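PDB 4KFU: genome packaging NTPase B204 from Sulfolobus turreted icosahedral virus 2, which probably hydrolyses ATP through a P-loop ATPase domain of the FtsK-HerA superfamily to drive packaging of viral DNA into the capsid. Local coordinates for residues 20-25 / 47-52; 35-40 / 86-91. All coordinates share one frame; numbering follows the deposited sequence. Where two conformers were deposited one is given.

Contact 1. Residues 20-25 / 47-52; sequences LIKHYF and GSEYSK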
loop_
_atom_site.group_PDB
_atom_site.type_symbol
_atom_site.label_atom_id
_atom_site.label_comp_id
_atom_site.label_asym_id
_atom_site.label_seq_id
_atom_site.Cartn_x
_atom_site.Cartn_y
_atom_site.Cartn_z
ATOM N N LEU A 20 -2.935 10.669 -2.478
ATOM C CA LEU A 20 -1.485 10.491 -2.472
ATOM C C LEU A 20 -1.031 9.416 -3.476
ATOM O O LEU A 20 -0.052 9.592 -4.206
ATOM C CB LEU A 20 -1.029 10.110 -1.056
ATOM C CG LEU A 20 0.394 10.470 -0.640
ATOM C CD1 LEU A 20 0.660 11.945 -0.868
ATOM C CD2 LEU A 20 0.614 10.108 0.834
ATOM N N ILE A 21 -1.732 8.289 -3.487
ATOM C CA ILE A 21 -1.412 7.216 -4.423
ATOM C C ILE A 21 -1.604 7.695 -5.861
ATOM O O ILE A 21 -0.719 7.503 -6.709
ATOM C CB ILE A 21 -2.267 5.962 -4.157
ATOM C CG1 ILE A 21 -1.837 5.311 -2.836
ATOM C CG2 ILE A 21 -2.129 4.959 -5.291
ATOM C CD1 ILE A 21 -2.698 4.137 -2.403
ATOM N N LYS A 22 -2.743 8.341 -6.122
ATOM C CA LYS A 22 -3.111 8.731 -7.489
ATOM C C LYS A 22 -2.287 9.887 -8.032
ATOM O O LYS A 22 -2.014 9.943 -9.230
ATOM C CB LYS A 22 -4.598 9.097 -7.564
ATOM C CG LYS A 22 -5.557 7.943 -7.271
ATOM C CD LYS A 22 -6.955 8.475 -6.947
ATOM C CE LYS A 22 -7.869 7.372 -6.417
ATOM N NZ LYS A 22 -9.217 7.891 -6.035
ATOM N N HIS A 23 -1.893 10.814 -7.164
ATOM C CA HIS A 23 -1.274 12.054 -7.638
ATOM C C HIS A 23 0.151 12.267 -7.152
ATOM O O HIS A 23 0.756 13.293 -7.435
ATOM C CB HIS A 23 -2.139 13.261 -7.287
ATOM C CG HIS A 23 -3.487 13.236 -7.934
ATOM N ND1 HIS A 23 -4.659 13.186 -7.211
ATOM C CD2 HIS A 23 -3.850 13.253 -9.240
ATOM C CE1 HIS A 23 -5.688 13.182 -8.044
ATOM N NE2 HIS A 23 -5.223 13.216 -9.278
ATOM N N TYR A 24 0.688 11.308 -6.408
ATOM C CA TYR A 24 2.114 11.343 -6.139
ATOM C C TYR A 24 2.808 10.050 -6.552
ATOM O O TYR A 24 3.659 10.057 -7.443
ATOM C CB TYR A 24 2.439 11.659 -4.681
ATOM C CG TYR A 24 3.923 11.542 -4.455
ATOM C CD1 TYR A 24 4.794 12.492 -4.970
ATOM C CD2 TYR A 24 4.460 10.461 -3.776
ATOM C CE1 TYR A 24 6.156 12.384 -4.790
ATOM C CE2 TYR A 24 5.825 10.341 -3.595
ATOM C CZ TYR A 24 6.666 11.308 -4.103
ATOM O OH TYR A 24 8.024 11.198 -3.922
ATOM N N PHE A 25 2.459 8.947 -5.890
ATOM C CA PHE A 25 3.125 7.671 -6.163
ATOM C C PHE A 25 3.013 7.197 -7.618
ATOM O O PHE A 25 4.029 6.954 -8.258
ATOM C CB PHE A 25 2.657 6.588 -5.187
ATOM C CG PHE A 25 3.155 6.799 -3.772
ATOM C CD1 PHE A 25 4.488 6.571 -3.454
ATOM C CD2 PHE A 25 2.293 7.237 -2.767
ATOM C CE1 PHE A 25 4.970 6.772 -2.148
ATOM C CE2 PHE A 25 2.757 7.429 -1.452
ATOM C CZ PHE A 25 4.095 7.202 -1.145
ATOM N N GLY A 47 -17.117 0.873 -13.610
ATOM C CA GLY A 47 -15.766 0.466 -13.261
ATOM C C GLY A 47 -15.410 0.574 -11.784
ATOM O O GLY A 47 -16.278 0.762 -10.931
ATOM N N SER A 48 -14.118 0.465 -11.486
ATOM C CA SER A 48 -13.644 0.538 -10.109
ATOM C C SER A 48 -12.823 1.803 -9.898
ATOM O O SER A 48 -12.495 2.508 -10.858
ATOM C CB SER A 48 -12.832 -0.706 -9.752
ATOM O OG SER A 48 -11.667 -0.796 -10.550
ATOM N N GLU A 49 -12.484 2.083 -8.642
ATOM C CA GLU A 49 -11.871 3.366 -8.297
ATOM C C GLU A 49 -10.655 3.698 -9.157
ATOM O O GLU A 49 -10.480 4.838 -9.596
ATOM C CB GLU A 49 -11.487 3.414 -6.817
ATOM C CG GLU A 49 -10.639 4.643 -6.477
ATOM C CD GLU A 49 -10.491 4.875 -4.985
ATOM O OE1 GLU A 49 -10.694 3.914 -4.198
ATOM O OE2 GLU A 49 -10.165 6.022 -4.599
ATOM N N TYR A 50 -9.835 2.694 -9.440
ATOM C CA TYR A 50 -8.593 2.949 -10.172
ATOM C C TYR A 50 -8.652 2.591 -11.668
ATOM O O TYR A 50 -7.607 2.539 -12.324
ATOM C CB TYR A 50 -7.435 2.196 -9.503
ATOM C CG TYR A 50 -6.988 2.804 -8.184
ATOM C CD1 TYR A 50 -5.972 3.758 -8.140
ATOM C CD2 TYR A 50 -7.574 2.416 -6.987
ATOM C CE1 TYR A 50 -5.549 4.318 -6.917
ATOM C CE2 TYR A 50 -7.160 2.968 -5.765
ATOM C CZ TYR A 50 -6.148 3.913 -5.742
ATOM O OH TYR A 50 -5.749 4.459 -4.530
ATOM N N SER A 51 -9.856 2.373 -12.204
ATOM C CA SER A 51 -10.023 1.984 -13.618
ATOM C C SER A 51 -9.250 2.845 -14.618
ATOM O O SER A 51 -8.738 2.347 -15.613
ATOM C CB SER A 51 -11.508 1.954 -14.008
ATOM O OG SER A 51 -12.136 0.794 -13.500
ATOM N N LYS A 52 -9.140 4.137 -14.346
ATOM C CA LYS A 52 -8.451 5.029 -15.265
ATOM C C LYS A 52 -6.927 4.873 -15.262
ATOM O O LYS A 52 -6.239 5.408 -16.139
ATOM C CB LYS A 52 -8.826 6.487 -14.953
#
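Lys22 and Glu49 form the polar half of this contact. The ammonium NZ stands 2.5 Å from Glu49 OE2, a short salt bridge, and it approaches the anti lone pair, the one turned away from OE1. The two side chains cross at about a right angle, the ammonium coming to OE2 alone. Both are extended: Glu49 sends CG anti to its backbone N (chi1 171°), and Lys22 stays straight from CG to NZ, so that together they bridge 10.3 Å between Lys22 CA and Glu49 CA.

The apolar half is built round the Tyr50 ring. Lys22 CG lies 3.6 Å from Tyr50 CE1, and further along the same side chain CE makes an off-centre CH-pi contact, 4.2 Å from the Tyr50 ring centroid. NZ is too far from that ring for more than a weak cation-pi attraction. Ile21 crosses the tyrosine at about a right angle, with CG2 and CD1 each 3.7 Å from Tyr50 OH. That hydroxyl finds its main polar partner in Asp103, with a weak bond to Ser18 of the Walker A loop.

Within 47-52 a type I turn from Ser48 to Ser51 is fastened by a hydrogen bond from Ser48 N to Ser51 OG at 2.8 Å.

Helix 17-31, which begins within the P-loop, is thus met by a loop through a charge pair and a tyrosine. Lys22 holds OE2 on the helix side while the Glu49 side chain stays about 4 Å from both magnesium and AMPPCP, consistent with a place at the edge of the nucleotide site.

Contact 2. Residues 35-40 / 86-91; sequences SYIIDD and QASKLH. With ZN (zinc ion), chain L.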
loop_
_atom_site.group_PDB
_atom_site.type_symbol
_atom_site.label_atom_id
_atom_site.label_comp_id
_atom_site.label_asym_id
_atom_site.label_seq_id
_atom_site.Cartn_x
_atom_site.Cartn_y
_atom_site.Cartn_z
ATOM N N SER A 35 6.679 -0.190 -13.601
ATOM C CA SER A 35 5.357 -0.776 -13.784
ATOM C C SER A 35 4.618 -0.933 -12.455
ATOM O O SER A 35 5.229 -0.967 -11.386
ATOM C CB SER A 35 5.471 -2.144 -14.462
ATOM O OG SER A 35 6.101 -3.080 -13.606
ATOM N N TYR A 36 3.294 -1.018 -12.524
ATOM C CA TYR A 36 2.520 -1.297 -11.324
ATOM C C TYR A 36 1.291 -2.158 -11.580
ATOM O O TYR A 36 0.732 -2.185 -12.691
ATOM C CB TYR A 36 2.154 -0.008 -10.568
ATOM C CG TYR A 36 1.362 1.006 -11.372
ATOM C CD1 TYR A 36 0.019 0.793 -11.675
ATOM C CD2 TYR A 36 1.946 2.193 -11.796
ATOM C CE1 TYR A 36 -0.708 1.720 -12.399
ATOM C CE2 TYR A 36 1.224 3.123 -12.520
ATOM C CZ TYR A 36 -0.101 2.878 -12.818
ATOM O OH TYR A 36 -0.833 3.804 -13.528
ATOM N N ILE A 37 0.895 -2.871 -10.531
ATOM C CA ILE A 37 -0.313 -3.676 -10.504
ATOM C C ILE A 37 -1.167 -3.161 -9.350
ATOM O O ILE A 37 -0.690 -3.097 -8.199
ATOM C CB ILE A 37 0.021 -5.164 -10.240
ATOM C CG1 ILE A 37 1.045 -5.676 -11.257
ATOM C CG2 ILE A 37 -1.241 -6.015 -10.252
ATOM C CD1 ILE A 37 1.626 -7.033 -10.908
ATOM N N ILE A 38 -2.415 -2.782 -9.633
ATOM C CA ILE A 38 -3.298 -2.315 -8.562
ATOM C C ILE A 38 -4.385 -3.326 -8.197
ATOM O O ILE A 38 -5.232 -3.682 -9.036
ATOM C CB ILE A 38 -3.986 -0.979 -8.930
ATOM C CG1 ILE A 38 -2.947 0.064 -9.360
ATOM C CG2 ILE A 38 -4.821 -0.478 -7.764
ATOM C CD1 ILE A 38 -3.565 1.378 -9.858
ATOM N N ASP A 39 -4.362 -3.769 -6.940
ATOM C CA ASP A 39 -5.395 -4.636 -6.369
ATOM C C ASP A 39 -6.486 -3.726 -5.811
ATOM O O ASP A 39 -6.325 -3.127 -4.740
ATOM C CB ASP A 39 -4.766 -5.520 -5.279
ATOM C CG ASP A 39 -5.778 -6.395 -4.536
ATOM O OD1 ASP A 39 -6.892 -6.632 -5.037
ATOM O OD2 ASP A 39 -5.456 -6.862 -3.416
ATOM N N ASP A 40 -7.589 -3.619 -6.555
ATOM C CA ASP A 40 -8.658 -2.629 -6.307
ATOM C C ASP A 40 -9.911 -3.307 -5.737
ATOM O O ASP A 40 -10.422 -4.278 -6.311
ATOM C CB ASP A 40 -8.997 -1.941 -7.640
ATOM C CG ASP A 40 -9.839 -0.665 -7.480
ATOM O OD1 ASP A 40 -10.488 -0.458 -6.429
ATOM O OD2 ASP A 40 -9.864 0.133 -8.440
ATOM N N GLN A 86 1.542 -14.668 -7.181
ATOM C CA GLN A 86 2.253 -15.498 -8.143
ATOM C C GLN A 86 2.285 -14.823 -9.503
ATOM O O GLN A 86 3.322 -14.817 -10.185
ATOM C CB GLN A 86 1.584 -16.878 -8.271
ATOM C CG GLN A 86 1.718 -17.769 -7.040
ATOM C CD GLN A 86 3.165 -18.038 -6.656
ATOM O OE1 GLN A 86 4.015 -18.332 -7.513
ATOM N NE2 GLN A 86 3.454 -17.955 -5.362
ATOM N N ALA A 87 1.148 -14.259 -9.902
ATOM C CA ALA A 87 1.055 -13.546 -11.182
ATOM C C ALA A 87 1.912 -12.281 -11.157
ATOM O O ALA A 87 2.497 -11.890 -12.169
ATOM C CB ALA A 87 -0.405 -13.210 -11.518
ATOM N N SER A 88 1.981 -11.624 -9.998
ATOM C CA SER A 88 2.798 -10.414 -9.876
ATOM C C SER A 88 4.285 -10.707 -10.022
ATOM O O SER A 88 5.018 -9.924 -10.613
ATOM C CB SER A 88 2.535 -9.709 -8.530
ATOM O OG SER A 88 1.190 -9.259 -8.438
ATOM N N LYS A 89 4.731 -11.814 -9.439
ATOM C CA LYS A 89 6.126 -12.241 -9.566
ATOM C C LYS A 89 6.507 -12.503 -11.034
ATOM O O LYS A 89 7.582 -12.110 -11.493
ATOM C CB LYS A 89 6.388 -13.472 -8.695
ATOM C CG LYS A 89 6.480 -13.158 -7.199
ATOM C CD LYS A 89 7.117 -14.297 -6.397
ATOM C CE LYS A 89 6.190 -15.482 -6.247
ATOM N NZ LYS A 89 6.785 -16.498 -5.328
ATOM N N LEU A 90 5.613 -13.150 -11.774
ATOM C CA LEU A 90 5.866 -13.377 -13.201
ATOM C C LEU A 90 5.820 -12.061 -13.981
ATOM O O LEU A 90 6.643 -11.831 -14.869
ATOM C CB LEU A 90 4.908 -14.426 -13.775
ATOM C CG LEU A 90 5.128 -15.837 -13.200
ATOM C CD1 LEU A 90 4.026 -16.811 -13.630
ATOM C CD2 LEU A 90 6.499 -16.387 -13.586
ATOM N N HIS A 91 4.870 -11.193 -13.632
ATOM C CA HIS A 91 4.851 -9.844 -14.185
ATOM C C HIS A 91 6.202 -9.157 -13.985
ATOM O O HIS A 91 6.695 -8.474 -14.880
ATOM C CB HIS A 91 3.755 -9.014 -13.513
ATOM C CG HIS A 91 3.760 -7.571 -13.909
ATOM N ND1 HIS A 91 2.755 -7.011 -14.669
ATOM C CD2 HIS A 91 4.632 -6.569 -13.642
ATOM C CE1 HIS A 91 3.012 -5.727 -14.857
ATOM N NE2 HIS A 91 4.149 -5.438 -14.252
HETATM ZN ZN ZN L . -7.483 -7.805 -3.068
#
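Ile37 and His91 reach toward each other from opposite directions, the isoleucine from the strand and the imidazole from the helix. Ile37 CD1 lies over one face of the ring, 4.0 Å from the His91 centroid and 21° off the ring normal, so this is a CH-pi contact. The methyl is displaced toward the rim, on the side of His91 CG, which it approaches to 3.7 Å. The imidazole is carried out to the strand because His91 CG is anti to the backbone N (chi1 174°).

Ser35 meets the same ring in another way, at its edge. Its OG lies near the ring plane, 3.1 Å from His91 NE2, in a hydrogen bond whose donor could be either group; Ser35 CB also lies in the plane. Thr98 is the stronger partner of this hydroxyl. On the other ring nitrogen, ND1 is bonded to the carbonyl of Ile63. With both nitrogens engaged and a methyl over one face, the rotation of the imidazole is well defined.

One helical turn earlier, Ser88 borders the other side of the Ile37 tip: OG is 3.4 Å from the Ile37 CD1 methyl, a van der Waals contact; the hydroxyl's hydrogen bond goes back to Leu84 O in its own helix.

Asp39, two residues beyond Ile37, binds the zinc ion through both oxygens, OD1 at 2.4 Å and OD2 at 2.3 Å, and His41, Asp73 and His108 complete the site. Helix 86-91 runs nearly antiparallel to strand 35-40, at 168° with axes 10.0 Å apart. It belongs to helix 78-95, which covers one face of the sheet where strand 35-40 lies between 68-72 and 98-102; Tyr36 and Ile38 pack against helix 17-31.

From the N terminus, the chain enters helix 17-31, supplying residues 20-25, and then strand 35-40, the first half of contact 2. The following loop returns at 47-52 to close contact 1 over 21 intervening residues. Contact 2 closes later, when helix 78-95 brings 86-91 back to the strand across 45 residues. The segments alternate along the chain, so the two loops cross. Their centres are 15 Å apart, yet they touch: Asp40 OD2 probably accepts a hydrogen bond from Tyr50 N at 2.7 Å. Together they tie helix 17-31 through loop 47-52 to strand 35-40 with its zinc ligand, and that strand to helix 78-95.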